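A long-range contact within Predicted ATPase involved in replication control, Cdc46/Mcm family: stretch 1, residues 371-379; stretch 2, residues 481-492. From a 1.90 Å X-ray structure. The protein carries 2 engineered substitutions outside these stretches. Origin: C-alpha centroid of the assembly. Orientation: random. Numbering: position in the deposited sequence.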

# COMPACT_ATOMS: atom_id res chain seq x y z
N PHE A 371 -8.24 18.67 3.62
CA PHE A 371 -6.79 18.59 3.75
C PHE A 371 -6.41 18.97 5.17
O PHE A 371 -6.93 19.94 5.73
N ASP A 372 -5.53 18.18 5.77
CA ASP A 372 -4.97 18.51 7.08
C ASP A 372 -4.10 19.77 7.03
O ASP A 372 -4.10 20.55 7.96
N LEU A 373 -3.35 19.94 5.96
CA LEU A 373 -2.38 21.02 5.86
C LEU A 373 -2.31 21.54 4.45
O LEU A 373 -2.37 20.76 3.50
N ILE A 374 -2.16 22.85 4.31
CA ILE A 374 -1.82 23.43 3.03
C ILE A 374 -0.43 24.04 3.17
O ILE A 374 -0.19 24.84 4.07
N ALA A 375 0.47 23.63 2.29
CA ALA A 375 1.84 24.11 2.29
C ALA A 375 2.01 25.16 1.18
O ALA A 375 2.10 24.82 -0.01
N PHE A 376 2.02 26.43 1.59
CA PHE A 376 2.17 27.55 0.67
C PHE A 376 3.65 27.76 0.43
O PHE A 376 4.36 28.25 1.31
N LEU A 377 4.12 27.35 -0.74
CA LEU A 377 5.54 27.47 -1.07
C LEU A 377 5.89 28.94 -1.31
O LEU A 377 5.05 29.71 -1.76
N GLY A 378 7.12 29.32 -0.99
CA GLY A 378 7.53 30.74 -1.09
C GLY A 378 7.00 31.56 0.08
O GLY A 378 7.38 32.73 0.25
N VAL A 379 6.13 30.93 0.87
CA VAL A 379 5.60 31.45 2.14
C VAL A 379 4.52 32.51 1.94
O VAL A 379 3.32 32.18 1.97
N GLU A 481 2.96 23.07 15.95
CA GLU A 481 3.73 24.10 15.24
C GLU A 481 3.44 24.07 13.74
O GLU A 481 3.33 25.11 13.11
N LEU A 482 3.31 22.87 13.17
CA LEU A 482 2.99 22.76 11.74
C LEU A 482 1.59 23.20 11.40
O LEU A 482 1.38 23.86 10.38
N VAL A 483 0.61 22.84 12.23
CA VAL A 483 -0.77 23.26 11.99
C VAL A 483 -0.86 24.78 12.13
O VAL A 483 -1.42 25.46 11.27
N ASP A 484 -0.25 25.32 13.19
CA ASP A 484 -0.18 26.78 13.40
C ASP A 484 0.47 27.53 12.23
O ASP A 484 -0.02 28.58 11.79
N TRP A 485 1.56 26.97 11.71
CA TRP A 485 2.26 27.56 10.57
C TRP A 485 1.33 27.63 9.35
O TRP A 485 1.23 28.68 8.72
N TYR A 486 0.65 26.52 9.06
CA TYR A 486 -0.39 26.46 8.01
C TYR A 486 -1.48 27.51 8.21
O TYR A 486 -1.83 28.26 7.29
N LEU A 487 -2.06 27.55 9.41
CA LEU A 487 -3.16 28.47 9.70
C LEU A 487 -2.73 29.94 9.57
O LEU A 487 -3.49 30.78 9.06
N GLU A 488 -1.52 30.23 10.02
CA GLU A 488 -0.99 31.59 10.02
C GLU A 488 -0.56 32.04 8.64
O GLU A 488 -0.95 33.13 8.20
N THR A 489 0.19 31.20 7.93
CA THR A 489 0.64 31.52 6.58
C THR A 489 -0.50 31.64 5.58
O THR A 489 -0.41 32.43 4.63
N ALA A 490 -1.58 30.88 5.80
CA ALA A 490 -2.78 30.94 4.95
C ALA A 490 -3.38 32.34 4.85
O ALA A 490 -3.97 32.70 3.83
N MET A 491 -3.22 33.12 5.93
CA MET A 491 -3.85 34.42 6.08
C MET A 491 -2.87 35.59 6.07
O MET A 491 -3.28 36.74 6.14
N GLN A 492 -1.57 35.32 5.98
CA GLN A 492 -0.57 36.39 6.05
C GLN A 492 -0.41 37.18 4.75
O GLN A 492 -0.51 36.64 3.65

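Strand 373-376 packs against helix 481-489, the axes approaching to 7.9 Å with 62° between their N-to-C directions; 582 Å² is buried, and no direct hydrogen bond crosses. F371 (chi1 m) turns its ring end away from the helix, but its carbonyl is tied to the helix through water 1, which donates to F371 O (2.7 Å) and accepts from Y486 OH (2.8 Å). D372 (m) points away, and both its carboxylate oxygens are hydrogen-bonded elsewhere in the structure; its backbone O lies 3.8 Å from Y486 CE2. L373 (m, t) leaves the backbone sideways, yet its end comes nearer, so that CD2 sits 3.8 Å from L482 O, 4.0 Å from Y486 CB and 4.1 Å from V483 CG2. L373 CA rests over the face of the Y486 ring, 4.2 Å from its centroid and 17° off the normal, a CH-pi contact. Y486 (chi1 t, chi2 48°) points toward the strand and loses the most surface to it. I374 (m, t), also sideways, places CG1 3.5 Å from Y486 CE1, while I374 O, 3.4 Å from Y486 CD1, is buried without a polar partner. A375 directs CB away, leaving its CA 4.2 Å from CZ3 at the edge of the W485 indole (t, 89°). F376 (m, 95°) points toward the helix: CE1 lies 4.2 Å from Y486 CD1 and 3.6 Å from A490 CB, and CD1 is 3.6 Å from T489 OG1. T489 OG1 (p) donates to W485 O (2.8 Å), so its polar need is met within the helix; F376 N is buried unpaired. A type II turn from F376 to V379 follows, closed by V379 N to F376 O (3.2 Å), with G378 at positive phi. The exposed V379 (t) sets CG2 4.2 Å from W485 CZ2 and CG1 4.0 Å from Q492 NE2.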

# COMPACT_ATOMS: atom_id res chain seq x y z
CB PHE A 371 -6.09 19.50 2.74
CG PHE A 371 -6.19 19.02 1.33
CD1 PHE A 371 -7.15 19.54 0.47
CD2 PHE A 371 -5.33 18.05 0.85
CE1 PHE A 371 -7.26 19.09 -0.84
CE2 PHE A 371 -5.43 17.59 -0.45
CZ PHE A 371 -6.40 18.12 -1.31
CB ASP A 372 -4.13 17.34 7.59
CG ASP A 372 -4.99 16.08 7.84
OD1 ASP A 372 -5.58 15.99 8.94
OD2 ASP A 372 -5.06 15.21 6.95
CB LEU A 373 -0.98 20.54 6.25
CG LEU A 373 -0.75 19.97 7.65
CD1 LEU A 373 0.44 19.03 7.68
CD2 LEU A 373 -0.61 21.09 8.66
CB ILE A 374 -2.83 24.49 2.53
CG1 ILE A 374 -4.26 23.94 2.61
CG2 ILE A 374 -2.41 24.96 1.11
CD1 ILE A 374 -5.37 24.91 2.14
CB ALA A 375 2.80 22.95 2.11
CB PHE A 376 1.53 28.82 1.23
CG PHE A 376 0.06 28.70 1.50
CD1 PHE A 376 -0.41 28.37 2.78
CD2 PHE A 376 -0.86 28.90 0.49
CE1 PHE A 376 -1.77 28.24 3.02
CE2 PHE A 376 -2.21 28.77 0.72
CZ PHE A 376 -2.67 28.44 1.99
CB LEU A 377 5.89 26.62 -2.30
CG LEU A 377 5.39 25.17 -2.39
CD1 LEU A 377 6.09 24.46 -3.54
CD2 LEU A 377 5.62 24.41 -1.10
CB VAL A 379 6.73 31.94 3.12
CG1 VAL A 379 6.16 32.82 4.24
CG2 VAL A 379 7.47 30.74 3.71
CB GLU A 481 5.23 23.92 15.50
CG GLU A 481 6.10 25.11 15.08
CD GLU A 481 6.60 25.05 13.63
OE1 GLU A 481 6.90 23.93 13.12
OE2 GLU A 481 6.69 26.12 13.00
CB LEU A 482 3.21 21.34 11.23
CG LEU A 482 4.67 20.85 11.27
CD1 LEU A 482 4.72 19.36 10.95
CD2 LEU A 482 5.60 21.64 10.35
CB VAL A 483 -1.81 22.52 12.91
CG1 VAL A 483 -3.22 23.12 12.75
CG2 VAL A 483 -1.85 21.04 12.57
CB ASP A 484 0.56 27.11 14.69
CG ASP A 484 -0.28 26.87 15.92
OD1 ASP A 484 -1.53 26.86 15.81
OD2 ASP A 484 0.30 26.68 17.00
CB TRP A 485 3.53 26.77 10.25
CG TRP A 485 4.36 27.32 9.12
CD1 TRP A 485 5.37 28.25 9.21
CD2 TRP A 485 4.26 26.96 7.74
NE1 TRP A 485 5.89 28.50 7.95
CE2 TRP A 485 5.23 27.72 7.04
CE3 TRP A 485 3.44 26.09 7.02
CZ2 TRP A 485 5.40 27.62 5.66
CZ3 TRP A 485 3.62 25.98 5.65
CH2 TRP A 485 4.59 26.74 4.98
CB TYR A 486 -1.01 25.05 7.98
CG TYR A 486 -2.42 24.99 7.40
CD1 TYR A 486 -2.72 25.63 6.21
CD2 TYR A 486 -3.43 24.27 8.05
CE1 TYR A 486 -4.00 25.59 5.67
CE2 TYR A 486 -4.74 24.23 7.51
CZ TYR A 486 -5.00 24.88 6.31
OH TYR A 486 -6.25 24.86 5.70
CB LEU A 487 -3.73 28.21 11.09
CG LEU A 487 -4.46 26.88 11.32
CD1 LEU A 487 -4.85 26.77 12.78
CD2 LEU A 487 -5.68 26.70 10.41
CB GLU A 488 0.13 31.74 11.06
CG GLU A 488 -0.44 31.80 12.49
CD GLU A 488 0.56 31.47 13.60
OE1 GLU A 488 1.79 31.65 13.39
OE2 GLU A 488 0.12 31.04 14.69
CB THR A 489 1.68 30.51 6.06
OG1 THR A 489 1.09 29.20 5.98
CG2 THR A 489 2.88 30.46 7.00
CB ALA A 490 -3.83 29.97 5.46
CB MET A 491 -4.67 34.47 7.38
CG MET A 491 -5.82 33.49 7.45
SD MET A 491 -7.06 33.76 6.16
CE MET A 491 -8.19 34.90 6.94
CB GLN A 492 0.78 35.86 6.55
CG GLN A 492 1.62 35.17 5.50
CD GLN A 492 3.09 35.25 5.82
OE1 GLN A 492 3.57 34.62 6.77
NE2 GLN A 492 3.83 36.03 5.04
O HOH W 1 -7.49 22.47 4.81